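Local atomic coordinates of 2-hydroxyhepta-2,4-diene-1,7-dioate isomerase (Mycobacterium marinum, PDB entry 3QDF), a protein that binds zinc and probably isomerises 2-hydroxyhepta-2,4-diene-1,7-dioate in homoprotocatechuate breakdown, as a member of the fumarylacetoacetate hydrolase family. Residues 16-21 and 38-43; 36-39 and 44-47; 66-71 and 218-223; 150-155 and 231-236. All coordinates share one frame; numbering follows the deposited sequence.

Contact 1 of 4, residues 16-21 and 38-43; sequences VAFASI and EHPFGT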
loop_
_atom_site.group_PDB
_atom_site.type_symbol
_atom_site.label_atom_id
_atom_site.label_comp_id
_atom_site.label_asym_id
_atom_site.label_seq_id
_atom_site.Cartn_x
_atom_site.Cartn_y
_atom_site.Cartn_z
ATOM N N VAL A 16 20.262 -5.524 -1.037
ATOM C CA VAL A 16 18.902 -5.025 -1.255
ATOM C C VAL A 16 18.644 -4.939 -2.763
ATOM O O VAL A 16 19.412 -4.305 -3.480
ATOM C CB VAL A 16 18.703 -3.625 -0.577
ATOM C CG1 VAL A 16 17.324 -3.023 -0.904
ATOM C CG2 VAL A 16 18.904 -3.722 0.951
ATOM N N ALA A 17 17.564 -5.572 -3.227
ATOM C CA ALA A 17 17.207 -5.588 -4.649
ATOM C C ALA A 17 15.693 -5.705 -4.886
ATOM O O ALA A 17 14.945 -6.208 -4.040
ATOM C CB ALA A 17 17.938 -6.742 -5.365
ATOM N N PHE A 18 15.257 -5.250 -6.058
ATOM C CA PHE A 18 13.938 -5.599 -6.571
ATOM C C PHE A 18 13.960 -7.083 -6.920
ATOM O O PHE A 18 15.035 -7.658 -7.212
ATOM C CB PHE A 18 13.590 -4.762 -7.809
ATOM C CG PHE A 18 13.079 -3.377 -7.489
ATOM C CD1 PHE A 18 11.756 -3.178 -7.097
ATOM C CD2 PHE A 18 13.923 -2.274 -7.588
ATOM C CE1 PHE A 18 11.273 -1.900 -6.801
ATOM C CE2 PHE A 18 13.457 -0.981 -7.306
ATOM C CZ PHE A 18 12.133 -0.791 -6.912
ATOM N N ALA A 19 12.785 -7.702 -6.879
ATOM C CA ALA A 19 12.652 -9.117 -7.210
ATOM C C ALA A 19 11.297 -9.440 -7.791
ATOM O O ALA A 19 10.303 -8.841 -7.421
ATOM C CB ALA A 19 12.922 -10.002 -5.979
ATOM N N SER A 20 11.263 -10.406 -8.702
ATOM C CA SER A 20 9.999 -11.020 -9.086
ATOM C C SER A 20 9.710 -12.154 -8.110
ATOM O O SER A 20 10.496 -13.108 -7.997
ATOM C CB SER A 20 10.057 -11.568 -10.501
ATOM O OG SER A 20 8.804 -12.097 -10.881
ATOM N N ILE A 21 8.583 -12.044 -7.416
ATOM C CA ILE A 21 8.195 -13.006 -6.389
ATOM C C ILE A 21 7.239 -14.021 -7.016
ATOM O O ILE A 21 6.086 -13.709 -7.308
ATOM C CB ILE A 21 7.530 -12.308 -5.165
ATOM C CG1 ILE A 21 8.368 -11.123 -4.653
ATOM C CG2 ILE A 21 7.188 -13.329 -4.065
ATOM C CD1 ILE A 21 9.762 -11.459 -4.218
ATOM N N GLU A 38 17.913 -4.891 -13.744
ATOM C CA GLU A 38 17.578 -3.548 -14.226
ATOM C C GLU A 38 16.115 -3.386 -14.649
ATOM O O GLU A 38 15.395 -4.372 -14.861
ATOM C CB GLU A 38 18.509 -3.157 -15.384
ATOM C CG GLU A 38 19.988 -3.127 -15.013
ATOM C CD GLU A 38 20.854 -2.576 -16.128
ATOM O OE1 GLU A 38 20.647 -1.402 -16.521
ATOM O OE2 GLU A 38 21.752 -3.299 -16.611
ATOM N N HIS A 39 15.698 -2.124 -14.776
ATOM C CA HIS A 39 14.379 -1.742 -15.301
ATOM C C HIS A 39 13.148 -2.290 -14.529
ATOM O O HIS A 39 12.233 -2.851 -15.131
ATOM C CB HIS A 39 14.296 -2.075 -16.800
ATOM C CG HIS A 39 15.566 -1.809 -17.549
ATOM N ND1 HIS A 39 16.135 -0.557 -17.621
ATOM C CD2 HIS A 39 16.382 -2.635 -18.251
ATOM C CE1 HIS A 39 17.241 -0.618 -18.341
ATOM N NE2 HIS A 39 17.412 -1.868 -18.737
ATOM N N PRO A 40 13.091 -2.080 -13.203
ATOM C CA PRO A 40 11.926 -2.615 -12.479
ATOM C C PRO A 40 10.573 -2.003 -12.917
ATOM O O PRO A 40 9.537 -2.659 -12.785
ATOM C CB PRO A 40 12.234 -2.280 -11.017
ATOM C CG PRO A 40 13.126 -1.128 -11.083
ATOM C CD PRO A 40 13.982 -1.319 -12.307
ATOM N N PHE A 41 10.598 -0.785 -13.459
ATOM C CA PHE A 41 9.383 -0.135 -13.959
ATOM C C PHE A 41 9.131 -0.297 -15.454
ATOM O O PHE A 41 8.084 0.142 -15.943
ATOM C CB PHE A 41 9.384 1.361 -13.594
ATOM C CG PHE A 41 9.674 1.618 -12.127
ATOM C CD1 PHE A 41 9.030 0.879 -11.144
ATOM C CD2 PHE A 41 10.624 2.566 -11.743
ATOM C CE1 PHE A 41 9.312 1.085 -9.795
ATOM C CE2 PHE A 41 10.908 2.788 -10.398
ATOM C CZ PHE A 41 10.254 2.055 -9.419
ATOM N N GLY A 42 10.081 -0.900 -16.176
ATOM C CA GLY A 42 9.950 -1.121 -17.613
ATOM C C GLY A 42 9.809 -2.606 -17.889
ATOM O O GLY A 42 8.891 -3.253 -17.395
ATOM N N THR A 43 10.727 -3.153 -18.678
ATOM C CA THR A 43 10.772 -4.588 -18.871
ATOM C C THR A 43 11.926 -5.087 -18.006
ATOM O O THR A 43 13.093 -4.934 -18.364
ATOM C CB THR A 43 11.008 -4.962 -20.366
ATOM O OG1 THR A 43 9.999 -4.337 -21.176
ATOM C CG2 THR A 43 10.969 -6.495 -20.569
#

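Contact 2 of 4, residues 36-39 and 44-47; sequences IAEH and PNFT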
loop_
_atom_site.group_PDB
_atom_site.type_symbol
_atom_site.label_atom_id
_atom_site.label_comp_id
_atom_site.label_asym_id
_atom_site.label_seq_id
_atom_site.Cartn_x
_atom_site.Cartn_y
_atom_site.Cartn_z
ATOM N N ILE A 36 15.974 -9.046 -9.598
ATOM C CA ILE A 36 15.929 -8.167 -10.756
ATOM C C ILE A 36 17.237 -7.377 -10.816
ATOM O O ILE A 36 17.746 -6.899 -9.786
ATOM C CB ILE A 36 14.663 -7.239 -10.706
ATOM C CG1 ILE A 36 13.435 -8.056 -11.141
ATOM C CG2 ILE A 36 14.808 -6.006 -11.595
ATOM C CD1 ILE A 36 12.139 -7.470 -10.729
ATOM N N ALA A 37 17.781 -7.261 -12.025
ATOM C CA ALA A 37 18.987 -6.473 -12.245
ATOM C C ALA A 37 18.592 -5.056 -12.611
ATOM O O ALA A 37 18.885 -4.120 -11.868
ATOM C CB ALA A 37 19.878 -7.104 -13.343
ATOM N N GLU A 38 17.913 -4.891 -13.744
ATOM C CA GLU A 38 17.578 -3.548 -14.226
ATOM C C GLU A 38 16.115 -3.386 -14.649
ATOM O O GLU A 38 15.395 -4.372 -14.861
ATOM C CB GLU A 38 18.509 -3.157 -15.384
ATOM C CG GLU A 38 19.988 -3.127 -15.013
ATOM C CD GLU A 38 20.854 -2.576 -16.128
ATOM O OE1 GLU A 38 20.647 -1.402 -16.521
ATOM O OE2 GLU A 38 21.752 -3.299 -16.611
ATOM N N HIS A 39 15.698 -2.124 -14.776
ATOM C CA HIS A 39 14.379 -1.742 -15.301
ATOM C C HIS A 39 13.148 -2.290 -14.529
ATOM O O HIS A 39 12.233 -2.851 -15.131
ATOM C CB HIS A 39 14.296 -2.075 -16.800
ATOM C CG HIS A 39 15.566 -1.809 -17.549
ATOM N ND1 HIS A 39 16.135 -0.557 -17.621
ATOM C CD2 HIS A 39 16.382 -2.635 -18.251
ATOM C CE1 HIS A 39 17.241 -0.618 -18.341
ATOM N NE2 HIS A 39 17.412 -1.868 -18.737
ATOM N N PRO A 44 11.608 -5.663 -16.848
ATOM C CA PRO A 44 12.716 -6.018 -15.965
ATOM C C PRO A 44 13.543 -7.139 -16.568
ATOM O O PRO A 44 12.999 -8.008 -17.246
ATOM C CB PRO A 44 12.018 -6.509 -14.683
ATOM C CG PRO A 44 10.516 -6.197 -14.878
ATOM C CD PRO A 44 10.315 -6.183 -16.360
ATOM N N ASN A 45 14.855 -7.081 -16.361
ATOM C CA ASN A 45 15.732 -8.206 -16.622
ATOM C C ASN A 45 16.295 -8.699 -15.283
ATOM O O ASN A 45 16.179 -8.018 -14.271
ATOM C CB ASN A 45 16.827 -7.849 -17.651
ATOM C CG ASN A 45 17.648 -6.645 -17.251
ATOM O OD1 ASN A 45 18.052 -6.503 -16.096
ATOM N ND2 ASN A 45 17.907 -5.772 -18.209
ATOM N N PHE A 46 16.906 -9.878 -15.279
ATOM C CA PHE A 46 17.208 -10.591 -14.040
ATOM C C PHE A 46 18.700 -10.882 -13.907
ATOM O O PHE A 46 19.390 -11.020 -14.908
ATOM C CB PHE A 46 16.397 -11.886 -14.009
ATOM C CG PHE A 46 14.920 -11.662 -14.207
ATOM C CD1 PHE A 46 14.117 -11.319 -13.130
ATOM C CD2 PHE A 46 14.342 -11.785 -15.476
ATOM C CE1 PHE A 46 12.741 -11.103 -13.296
ATOM C CE2 PHE A 46 12.970 -11.562 -15.672
ATOM C CZ PHE A 46 12.155 -11.205 -14.560
ATOM N N THR A 47 19.190 -10.956 -12.673
ATOM C CA THR A 47 20.620 -11.172 -12.437
ATOM C C THR A 47 20.998 -12.632 -12.645
ATOM O O THR A 47 22.146 -12.929 -12.906
ATOM C CB THR A 47 21.036 -10.821 -10.986
ATOM O OG1 THR A 47 20.304 -11.654 -10.075
ATOM C CG2 THR A 47 20.776 -9.350 -10.649
#

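Contact 3 of 4, residues 66-71 and 218-223; sequences KVVCVG and EWISAV. With EDO (1,2-ethanediol), chain F.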
loop_
_atom_site.group_PDB
_atom_site.type_symbol
_atom_site.label_atom_id
_atom_site.label_comp_id
_atom_site.label_asym_id
_atom_site.label_seq_id
_atom_site.Cartn_x
_atom_site.Cartn_y
_atom_site.Cartn_z
ATOM N N LYS A 66 6.421 10.147 -2.894
ATOM C CA LYS A 66 5.290 10.673 -2.147
ATOM C C LYS A 66 4.186 9.656 -2.156
ATOM O O LYS A 66 4.130 8.795 -3.020
ATOM C CB LYS A 66 4.788 12.011 -2.715
ATOM C CG LYS A 66 4.344 11.947 -4.216
ATOM C CD LYS A 66 3.835 13.347 -4.623
ATOM C CE LYS A 66 3.536 13.475 -6.118
ATOM N NZ LYS A 66 4.806 13.345 -6.929
ATOM N N VAL A 67 3.299 9.790 -1.181
ATOM C CA VAL A 67 2.135 8.949 -1.068
ATOM C C VAL A 67 0.927 9.859 -1.161
ATOM O O VAL A 67 0.694 10.661 -0.262
ATOM C CB VAL A 67 2.142 8.199 0.301
ATOM C CG1 VAL A 67 0.911 7.287 0.430
ATOM C CG2 VAL A 67 3.450 7.403 0.463
ATOM N N VAL A 68 0.161 9.759 -2.247
ATOM C CA VAL A 68 -1.015 10.634 -2.417
ATOM C C VAL A 68 -2.200 9.763 -2.054
ATOM O O VAL A 68 -2.230 8.576 -2.402
ATOM C CB VAL A 68 -1.155 11.193 -3.850
ATOM C CG1 VAL A 68 -2.144 12.365 -3.882
ATOM C CG2 VAL A 68 0.192 11.666 -4.390
ATOM N N CYS A 69 -3.160 10.322 -1.324
ATOM C CA CYS A 69 -4.237 9.534 -0.768
ATOM C C CYS A 69 -5.596 10.164 -1.001
ATOM O O CYS A 69 -5.742 11.390 -1.053
ATOM C CB CYS A 69 -4.069 9.382 0.734
ATOM S SG CYS A 69 -2.486 8.797 1.267
ATOM N N VAL A 70 -6.610 9.309 -1.054
ATOM C CA VAL A 70 -7.961 9.753 -1.292
ATOM C C VAL A 70 -8.756 9.589 0.013
ATOM O O VAL A 70 -8.647 8.563 0.687
ATOM C CB VAL A 70 -8.584 8.968 -2.482
ATOM C CG1 VAL A 70 -10.034 9.380 -2.718
ATOM C CG2 VAL A 70 -7.749 9.193 -3.764
ATOM N N GLY A 71 -9.520 10.619 0.381
ATOM C CA GLY A 71 -10.447 10.543 1.515
ATOM C C GLY A 71 -11.626 9.609 1.300
ATOM O O GLY A 71 -11.467 8.493 0.782
ATOM N N GLU A 218 -6.550 10.428 -12.859
ATOM C CA GLU A 218 -6.876 11.623 -13.614
ATOM C C GLU A 218 -6.897 12.845 -12.699
ATOM O O GLU A 218 -6.278 13.873 -13.023
ATOM C CB GLU A 218 -8.223 11.481 -14.322
ATOM C CG GLU A 218 -8.617 12.722 -15.108
ATOM C CD GLU A 218 -9.915 12.517 -15.853
ATOM O OE1 GLU A 218 -10.953 12.899 -15.315
ATOM O OE2 GLU A 218 -9.911 11.942 -16.953
ATOM N N TRP A 219 -7.618 12.734 -11.574
ATOM C CA TRP A 219 -7.733 13.836 -10.628
ATOM C C TRP A 219 -6.374 14.272 -10.066
ATOM O O TRP A 219 -5.995 15.446 -10.167
ATOM C CB TRP A 219 -8.687 13.475 -9.489
ATOM C CG TRP A 219 -8.891 14.577 -8.524
ATOM C CD1 TRP A 219 -8.215 14.775 -7.340
ATOM C CD2 TRP A 219 -9.841 15.646 -8.637
ATOM N NE1 TRP A 219 -8.706 15.905 -6.715
ATOM C CE2 TRP A 219 -9.695 16.457 -7.496
ATOM C CE3 TRP A 219 -10.817 15.990 -9.601
ATOM C CZ2 TRP A 219 -10.485 17.599 -7.283
ATOM C CZ3 TRP A 219 -11.596 17.134 -9.396
ATOM C CH2 TRP A 219 -11.434 17.916 -8.238
ATOM N N ILE A 220 -5.639 13.327 -9.496
ATOM C CA ILE A 220 -4.338 13.650 -8.888
ATOM C C ILE A 220 -3.301 14.197 -9.915
ATOM O O ILE A 220 -2.570 15.155 -9.618
ATOM C CB ILE A 220 -3.760 12.431 -8.119
ATOM C CG1 ILE A 220 -4.693 12.042 -6.954
ATOM C CG2 ILE A 220 -2.293 12.696 -7.666
ATOM C CD1 ILE A 220 -4.350 10.671 -6.282
ATOM N N SER A 221 -3.239 13.589 -11.106
ATOM C CA SER A 221 -2.214 13.973 -12.087
ATOM C C SER A 221 -2.539 15.323 -12.760
ATOM O O SER A 221 -1.665 15.943 -13.401
ATOM C CB SER A 221 -2.006 12.874 -13.127
ATOM O OG SER A 221 -3.089 12.852 -14.045
ATOM N N ALA A 222 -3.784 15.783 -12.607
ATOM C CA ALA A 222 -4.151 17.147 -12.994
ATOM C C ALA A 222 -3.638 18.185 -11.976
ATOM O O ALA A 222 -3.562 19.376 -12.289
ATOM C CB ALA A 222 -5.685 17.289 -13.177
ATOM N N VAL A 223 -3.331 17.730 -10.763
ATOM C CA VAL A 223 -2.803 18.582 -9.698
ATOM C C VAL A 223 -1.257 18.548 -9.727
ATOM O O VAL A 223 -0.593 19.581 -9.829
ATOM C CB VAL A 223 -3.309 18.111 -8.308
ATOM C CG1 VAL A 223 -2.686 18.950 -7.187
ATOM C CG2 VAL A 223 -4.862 18.194 -8.238
HETATM C C1 EDO F . 0.178 19.700 -14.333
HETATM O O1 EDO F . -0.990 18.887 -14.271
HETATM C C2 EDO F . 0.800 19.580 -12.960
HETATM O O2 EDO F . 0.471 20.760 -12.217
#

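Contact 4 of 4, residues 150-155 and 231-236; sequences GNDVSA and LILTGT. With ZN (zinc ion), chain B.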
loop_
_atom_site.group_PDB
_atom_site.type_symbol
_atom_site.label_atom_id
_atom_site.label_comp_id
_atom_site.label_asym_id
_atom_site.label_seq_id
_atom_site.Cartn_x
_atom_site.Cartn_y
_atom_site.Cartn_z
ATOM N N GLY A 150 -2.151 -0.853 0.993
ATOM C CA GLY A 150 -1.731 0.133 1.963
ATOM C C GLY A 150 -2.588 0.092 3.211
ATOM O O GLY A 150 -3.769 -0.326 3.173
ATOM N N ASN A 151 -1.980 0.501 4.329
ATOM C CA ASN A 151 -2.691 0.719 5.583
ATOM C C ASN A 151 -2.560 2.196 5.938
ATOM O O ASN A 151 -1.491 2.647 6.410
ATOM C CB ASN A 151 -2.113 -0.160 6.716
ATOM C CG ASN A 151 -2.995 -0.175 7.968
ATOM O OD1 ASN A 151 -3.853 0.680 8.144
ATOM N ND2 ASN A 151 -2.770 -1.156 8.847
ATOM N N ASP A 152 -3.636 2.954 5.704
ATOM C CA ASP A 152 -3.628 4.394 5.986
ATOM C C ASP A 152 -3.831 4.670 7.487
ATOM O O ASP A 152 -4.924 5.085 7.948
ATOM C CB ASP A 152 -4.701 5.092 5.150
ATOM C CG ASP A 152 -4.689 6.600 5.330
ATOM O OD1 ASP A 152 -3.677 7.137 5.840
ATOM O OD2 ASP A 152 -5.681 7.250 4.954
ATOM N N VAL A 153 -2.780 4.438 8.266
ATOM C CA VAL A 153 -2.905 4.578 9.725
ATOM C C VAL A 153 -3.166 6.044 10.108
ATOM O O VAL A 153 -2.517 6.959 9.579
ATOM C CB VAL A 153 -1.696 3.956 10.449
ATOM C CG1 VAL A 153 -1.900 3.995 11.935
ATOM C CG2 VAL A 153 -1.508 2.511 9.994
ATOM N N SER A 154 -4.140 6.256 11.003
ATOM C CA SER A 154 -4.690 7.587 11.247
ATOM C C SER A 154 -4.994 7.821 12.734
ATOM O O SER A 154 -5.810 7.091 13.339
ATOM C CB SER A 154 -5.986 7.777 10.450
ATOM O OG SER A 154 -5.837 7.357 9.092
ATOM N N ALA A 155 -4.345 8.835 13.309
ATOM C CA ALA A 155 -4.658 9.310 14.657
ATOM C C ALA A 155 -5.910 10.204 14.607
ATOM O O ALA A 155 -5.829 11.392 14.245
ATOM C CB ALA A 155 -3.475 10.067 15.228
ATOM N N LEU A 231 3.075 6.259 -4.720
ATOM C CA LEU A 231 1.967 5.466 -4.247
ATOM C C LEU A 231 0.728 6.311 -4.168
ATOM O O LEU A 231 0.792 7.482 -3.780
ATOM C CB LEU A 231 2.286 4.981 -2.848
ATOM C CG LEU A 231 3.034 3.666 -2.774
ATOM C CD1 LEU A 231 3.795 3.631 -1.429
ATOM C CD2 LEU A 231 1.987 2.529 -2.887
ATOM N N ILE A 232 -0.403 5.725 -4.553
ATOM C CA ILE A 232 -1.689 6.350 -4.351
ATOM C C ILE A 232 -2.582 5.410 -3.533
ATOM O O ILE A 232 -2.898 4.295 -3.981
ATOM C CB ILE A 232 -2.399 6.693 -5.685
ATOM C CG1 ILE A 232 -1.569 7.697 -6.520
ATOM C CG2 ILE A 232 -3.798 7.258 -5.392
ATOM C CD1 ILE A 232 -2.047 7.842 -7.961
ATOM N N LEU A 233 -2.988 5.857 -2.340
ATOM C CA LEU A 233 -3.963 5.110 -1.523
ATOM C C LEU A 233 -5.377 5.555 -1.880
ATOM O O LEU A 233 -5.713 6.742 -1.753
ATOM C CB LEU A 233 -3.698 5.308 -0.036
ATOM C CG LEU A 233 -2.305 5.015 0.543
ATOM C CD1 LEU A 233 -2.395 5.106 2.095
ATOM C CD2 LEU A 233 -1.760 3.656 0.084
ATOM N N THR A 234 -6.214 4.604 -2.269
ATOM C CA THR A 234 -7.482 4.912 -2.936
ATOM C C THR A 234 -8.717 4.991 -2.025
ATOM O O THR A 234 -9.853 5.072 -2.515
ATOM C CB THR A 234 -7.750 3.936 -4.073
ATOM O OG1 THR A 234 -7.990 2.627 -3.541
ATOM C CG2 THR A 234 -6.548 3.888 -5.043
ATOM N N GLY A 235 -8.491 4.990 -0.710
ATOM C CA GLY A 235 -9.581 5.174 0.261
ATOM C C GLY A 235 -9.892 3.850 0.925
ATOM O O GLY A 235 -9.466 2.798 0.446
ATOM N N THR A 236 -10.610 3.908 2.040
ATOM C CA THR A 236 -10.905 2.730 2.822
ATOM C C THR A 236 -12.427 2.515 2.909
ATOM O O THR A 236 -13.204 3.502 2.987
ATOM C CB THR A 236 -10.270 2.841 4.247
ATOM O OG1 THR A 236 -10.169 1.539 4.848
ATOM C CG2 THR A 236 -11.100 3.766 5.171
HETATM ZN ZN ZN B . -7.382 6.548 3.904
HETATM O O HOH W 1 -6.677 7.174 1.834
#

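Contact 1 of 4, residues 16-21 and 38-43
Pro40 lays the CB-CG side of its ring over one face of Phe18, and this CH-pi contact carries most of the meeting. Pro40 CB stands 3.8 Å from the centroid of the Phe18 ring and only 14° off the ring normal. CG of the proline leans out toward the rim, where it is 3.8 Å from Phe18 CD2. The two side chains cross at about a right angle. With CG of Phe18 beside its backbone N and anti to the carbonyl carbon (chi1 -81°), the ring swings to the side where the proline can cover it.

The second interaction is between aromatics. Phe41 brings its CZ to 4.2 Å from Phe18 CZ, with the ring planes 77° apart and an oblique approach; the two rings touch as apolar groups. No hydrogen bond joins the segments. Within 38-43, Gly42 N bonds His39 O, closing the type I turn from His39 to Gly42; Pro40 and Phe41 are its two central residues, and both reach Phe18.

All this belongs to the N-terminal Rv2993c-like region. Phe18 sits on strand 15-22, between strands 6-12 and 32-38, where it also touches Leu7, Arg9 and Ile36, while Phe41 extends from the hairpin loop to Ile62 and Pro228.

Contact 2 of 4, residues 36-39 and 44-47
Asn45 supplies three of the polar groups that hold Ala37 and Glu38 to the returning chain. Its carbonyl O takes the backbone N-H of Ala37 at 2.9 Å. Its own N-H goes back to Glu38 O at 3.1 Å. The third group is the side chain: OD1 accepts from Glu38 N at 2.9 Å, a more bent bond (137° at the hydrogen) from a donor tilted out of the amide plane. Asn45 CG lies between the backbone N and the carbonyl carbon (chi1 56°), which folds the amide back over Glu38. Glu38 thus has both its N-H and its C=O engaged by this one residue.

These bonds tie the end of a beta hairpin made by strands 32-38 and 45-52, with Ile36 and Phe46 forming an antiparallel non-hydrogen-bonded pair. The strand segments meet at 118°, far from straight antiparallel.

Weaker CA-H...O contacts add to the pairing, such as Pro44 CA to Glu38 O at 3.3 Å. Apolar atoms fill in beside the polar ones: Ile36 CG1 lies 3.8 Å from Phe46 CE1, and the methyl CG2 of Thr47 is 3.6 Å from Ala37 CB. The hydroxyl of that threonine is engaged elsewhere, by the carboxylate of Glu35 and the backbone N of Arg49.

Contact 3 of 4, residues 66-71 and 218-223
Ile220 reaches from its helix to meet Val68 on the strand, the two side chains running toward each other tip to tip. Its CB bond already points at the strand, and from there the side chain forks. The methyl CG2 comes to 3.8 Å from Val68 CG1. The other branch starts at CG1, beside the backbone N (chi1 -63°), and passes 4.0 Å from the same valine methyl, Val68 CG1. It then runs out extended (chi2 169°) to CD1, which is 3.7 Å from Val68 CG1 and also approaches Val68 CB. Val70, two residues further along the same strand, offers CG2 to this end methyl at 4.5 Å, a looser contact; the side chain of Val70 lies about 7 Å from a bound zinc ion.

So one valine methyl sits against both branches of the isoleucine. The contact is purely apolar, no hydrogen bond crosses it, and all three residues are buried. At the end of the helical segment, a 1,2-ethanediol, probably from the crystallisation liquor, has O2 hydrogen-bonded to Val223 O at 2.9 Å.

The meeting sets helix 213-223 against strand 67-70 in the FAA hydrolase C-terminal region. Val68 also touches Leu96, and Ile220 also packs on Ile232. Strand 67-70 itself pairs antiparallel with strand 94-97 and parallel with strand 231-233.

Contact 4 of 4, residues 150-155 and 231-236
Leu233 meets Gly150 and Asp152 with its two methyls. Segment 231-236 begins on a short strand with Leu231, which turns to Ile62 and Val177, and Ile232, which packs on helix 213-223. Leu233 follows, its side chain directed at strand 144-155. Its CG stands beside the backbone N (chi1 -54°), and from that fork CD2 rests 4.0 Å from Gly150 CA while CD1 lies 3.8 Å from Asp152 CB. The bare CA of Gly150 lets CD2 come this close.

The leucine thus packs on the carbon stem of a zinc ligand. Asp152 CG is anti to the backbone N (chi1 -176°), and OD2 binds zinc at 2.1 Å; Glu121, Glu123 and a water 2.3 Å from the zinc are further ligands. Lysines hold both oxygens of Asp152: Lys97 makes a salt bridge with OD1, and Lys169 hydrogen-bonds OD2.

After Leu233 the chain leaves the strand. Thr234 hydrogen-bonds Leu124 O through OG1, and Gly235, whose backbone angles call for glycine, gives its N-H to Glu123 OE1, probably helping to position that ligand. Thr236 hydrogen-bonds Gly122 O and Gln202 through OG1.

Strand 118-128, antiparallel to both 144-155 and 231-233, runs between them and brings Glu121 and Glu123 to the metal site of this FAA hydrolase fold.

From the N terminus, contact 1 is the first to close, bringing the turn after strand 32-38 back to strand 15-22. Contact 2 begins where contact 1 ends, shares Glu38 and His39 with it, and closes the short hairpin loop; the two touch, with Phe18 O probably hydrogen-bonded to Ile36 N at 2.9 Å. Both stay in the Rv2993c-like region. In the FAA hydrolase region, contacts 3 and 4 close long loops that cross, since 150-155 lies between 66-71 and 218-223, and 231-236 after both. Parallel strands 67-70 and 231-233 join them. Contacts 1 and 4 lie about 24 Å apart between centres, without touching.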